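Local coordinates for Cwp19 (Clostridioides difficile, PDB 5OQ3), which is a cell-wall protein whose glycoside hydrolase domain forms this chain, and which as a whole may also act as an N-acetylmuramoyl-L-alanine amidase, at residues A[151-155]-A[195-200]. Numbering follows the deposited sequence.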
ATOM      1  N   VAL A 151      11.918  18.195  -2.431  1.00 11.29           N
ATOM      2  CA  VAL A 151      12.581  16.927  -2.639  1.00 11.99           C
ATOM      3  C   VAL A 151      13.737  16.757  -1.652  1.00 10.09           C
ATOM      4  O   VAL A 151      14.541  17.673  -1.474  1.00 11.46           O
ATOM      5  CB  VAL A 151      13.140  16.880  -4.094  1.00 12.63           C
ATOM      6  CG1 VAL A 151      13.947  15.634  -4.342  1.00 13.92           C
ATOM      7  CG2 VAL A 151      12.019  17.023  -5.096  1.00 14.24           C
ATOM      8  N   VAL A 152      13.847  15.547  -1.087  1.00  9.73           N
ATOM      9  CA  VAL A 152      14.928  15.204  -0.174  1.00 11.22           C
ATOM     10  C   VAL A 152      15.626  13.949  -0.693  1.00 12.58           C
ATOM     11  O   VAL A 152      14.956  12.960  -1.005  1.00 13.50           O
ATOM     12  CB  VAL A 152      14.398  14.951   1.265  1.00 10.93           C
ATOM     13  CG1 VAL A 152      15.469  14.446   2.189  1.00 10.76           C
ATOM     14  CG2 VAL A 152      13.758  16.180   1.871  1.00 12.02           C
ATOM     15  N   LYS A 153      16.954  13.971  -0.701  1.00 12.95           N
ATOM     16  CA  LYS A 153      17.741  12.809  -1.047  1.00 16.10           C
ATOM     17  C   LYS A 153      18.055  12.025   0.212  1.00 13.23           C
ATOM     18  O   LYS A 153      18.514  12.588   1.220  1.00 15.23           O
ATOM     19  CB  LYS A 153      19.058  13.234  -1.733  1.00 16.90           C
ATOM     20  CG  LYS A 153      19.766  12.088  -2.416  1.00 20.58           C
ATOM     21  CD  LYS A 153      21.032  12.530  -3.099  1.00 22.69           C
ATOM     22  CE  LYS A 153      21.618  11.354  -3.851  1.00 27.10           C
ATOM     23  NZ  LYS A 153      22.772  11.709  -4.699  1.00 34.08           N
ATOM     24  N   HIS A 154      17.817  10.705   0.153  1.00 13.77           N
ATOM     25  CA  HIS A 154      18.129   9.796   1.265  1.00 15.55           C
ATOM     26  C   HIS A 154      18.822   8.613   0.663  1.00 16.81           C
ATOM     27  O   HIS A 154      18.217   7.924  -0.161  1.00 17.90           O
ATOM     28  CB  HIS A 154      16.844   9.384   2.003  1.00 14.90           C
ATOM     29  CG  HIS A 154      17.097   8.454   3.155  1.00 14.92           C
ATOM     30  ND1 HIS A 154      17.110   7.069   3.024  1.00 18.81           N
ATOM     31  CD2 HIS A 154      17.390   8.714   4.451  1.00 16.22           C
ATOM     32  CE1 HIS A 154      17.398   6.525   4.194  1.00 18.86           C
ATOM     33  NE2 HIS A 154      17.551   7.495   5.082  1.00 19.83           N
ATOM     34  N   GLY A 155      20.087   8.376   1.037  1.00 17.25           N
ATOM     35  CA  GLY A 155      20.910   7.386   0.379  1.00 20.65           C
ATOM     36  C   GLY A 155      21.010   7.702  -1.106  1.00 20.57           C
ATOM     37  O   GLY A 155      21.340   8.823  -1.501  1.00 24.77           O
ATOM     38  N   PRO A 195      11.865   7.107   4.781  1.00 11.07           N
ATOM     39  CA  PRO A 195      12.681   5.960   4.410  1.00 14.08           C
ATOM     40  C   PRO A 195      13.662   5.543   5.447  1.00 17.33           C
ATOM     41  O   PRO A 195      14.337   4.564   5.263  1.00 28.43           O
ATOM     42  CB  PRO A 195      13.443   6.474   3.196  1.00 14.26           C
ATOM     43  CG  PRO A 195      13.544   7.968   3.420  1.00 11.58           C
ATOM     44  CD  PRO A 195      12.235   8.334   4.021  1.00 10.67           C
ATOM     45  N   GLY A 196      13.829   6.273   6.522  1.00 18.30           N
ATOM     46  CA  GLY A 196      14.714   5.755   7.539  1.00 22.96           C
ATOM     47  C   GLY A 196      14.740   6.674   8.671  1.00 25.20           C
ATOM     48  O   GLY A 196      14.114   7.755   8.636  1.00 32.45           O
ATOM     49  N   VAL A 197      15.430   6.219   9.697  1.00 24.86           N
ATOM     50  CA  VAL A 197      15.471   6.909  10.958  1.00 30.57           C
ATOM     51  C   VAL A 197      15.893   8.332  10.688  1.00 27.48           C
ATOM     52  O   VAL A 197      15.269   9.228  11.228  1.00 30.52           O
ATOM     53  CB  VAL A 197      16.343   6.222  12.040  1.00 32.74           C
ATOM     54  CG1 VAL A 197      15.800   4.829  12.376  1.00 36.03           C
ATOM     55  CG2 VAL A 197      17.813   6.151  11.641  1.00 39.74           C
ATOM     56  N   SER A 198      16.940   8.504   9.861  1.00 27.95           N
ATOM     57  CA  SER A 198      17.422   9.786   9.487  1.00 26.45           C
ATOM     58  C   SER A 198      16.849  10.228   8.126  1.00 21.63           C
ATOM     59  O   SER A 198      16.448   9.444   7.273  1.00 25.06           O
ATOM     60  CB  SER A 198      18.940   9.828   9.458  1.00 30.68           C
ATOM     61  OG  SER A 198      19.522   9.307   8.281  1.00 42.26           O
ATOM     62  N   PHE A 199      16.831  11.525   7.932  1.00 19.97           N
ATOM     63  CA  PHE A 199      16.242  12.099   6.732  1.00 15.27           C
ATOM     64  C   PHE A 199      16.653  13.557   6.770  1.00 14.17           C
ATOM     65  O   PHE A 199      16.589  14.156   7.838  1.00 15.83           O
ATOM     66  CB  PHE A 199      14.734  12.005   6.835  1.00 16.00           C
ATOM     67  CG  PHE A 199      13.981  12.323   5.581  1.00 13.43           C
ATOM     68  CD1 PHE A 199      14.064  11.530   4.466  1.00 13.23           C
ATOM     69  CD2 PHE A 199      13.116  13.383   5.556  1.00 12.43           C
ATOM     70  CE1 PHE A 199      13.305  11.785   3.360  1.00 13.40           C
ATOM     71  CE2 PHE A 199      12.336  13.645   4.435  1.00 11.00           C
ATOM     72  CZ  PHE A 199      12.423  12.839   3.341  1.00 11.69           C
ATOM     73  N   ASN A 200      17.044  14.131   5.633  1.00 12.02           N
ATOM     74  CA  ASN A 200      17.590  15.477   5.617  1.00 12.73           C
ATOM     75  C   ASN A 200      16.496  16.535   5.538  1.00 11.91           C
ATOM     76  O   ASN A 200      16.329  17.217   4.518  1.00 13.67           O
ATOM     77  CB  ASN A 200      18.583  15.642   4.470  1.00 15.56           C
ATOM     78  CG  ASN A 200      19.329  16.950   4.550  1.00 20.03           C
ATOM     79  OD1 ASN A 200      19.129  17.738   5.485  1.00 26.05           O
ATOM     80  ND2 ASN A 200      20.179  17.194   3.571  1.00 23.41           N
TER
HETATM   81  O   HOH W   1      17.982  12.188   3.854  1.00 16.44           O
HETATM   82  O   HOH W   2      20.243  14.761   1.418  1.00 38.40           O
HETATM   83  O   HOH W   3      18.322   6.481   7.805  1.00 25.37           O
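H154 lays its imidazole over P195, whose CG sits 3.8 Å from the ring centroid and 22° off the normal, a CH-pi contact over one face. Proline presents C-H groups, while imidazole offers both a flat face and a polar nitrogen. With H154 CG anti to the histidine's own backbone N (chi1 -180°), the ring reaches across to the loop, where S198 O lies 3.1 Å from both H154 CD2 and NE2, at an angle too poor for a hydrogen bond. NE2 hydrogen-bonds a water 3.0 Å away, in the ring plane; the same water accepts from S198 N, bridging imidazole and backbone. Two residues back, buried V152 sets CG1 on one face of the F199 ring, 3.7 Å from its centroid, a second CH-pi contact; V152 CB lies 3.6 Å from F199 CZ. An aliphatic, beta-branched residue suits this buried aromatic face. The F199 ring also packs edge-to-face with Y194. No direct hydrogen bond joins the segments: two waters donate to K153 O, one accepting from N200 N, the other from N200 ND2. The contact thus joins the antiparallel hairpin of 151-154 and 157-160 to the loop following strand 186-189, both excursions from the eight-stranded parallel core of a TIM barrel.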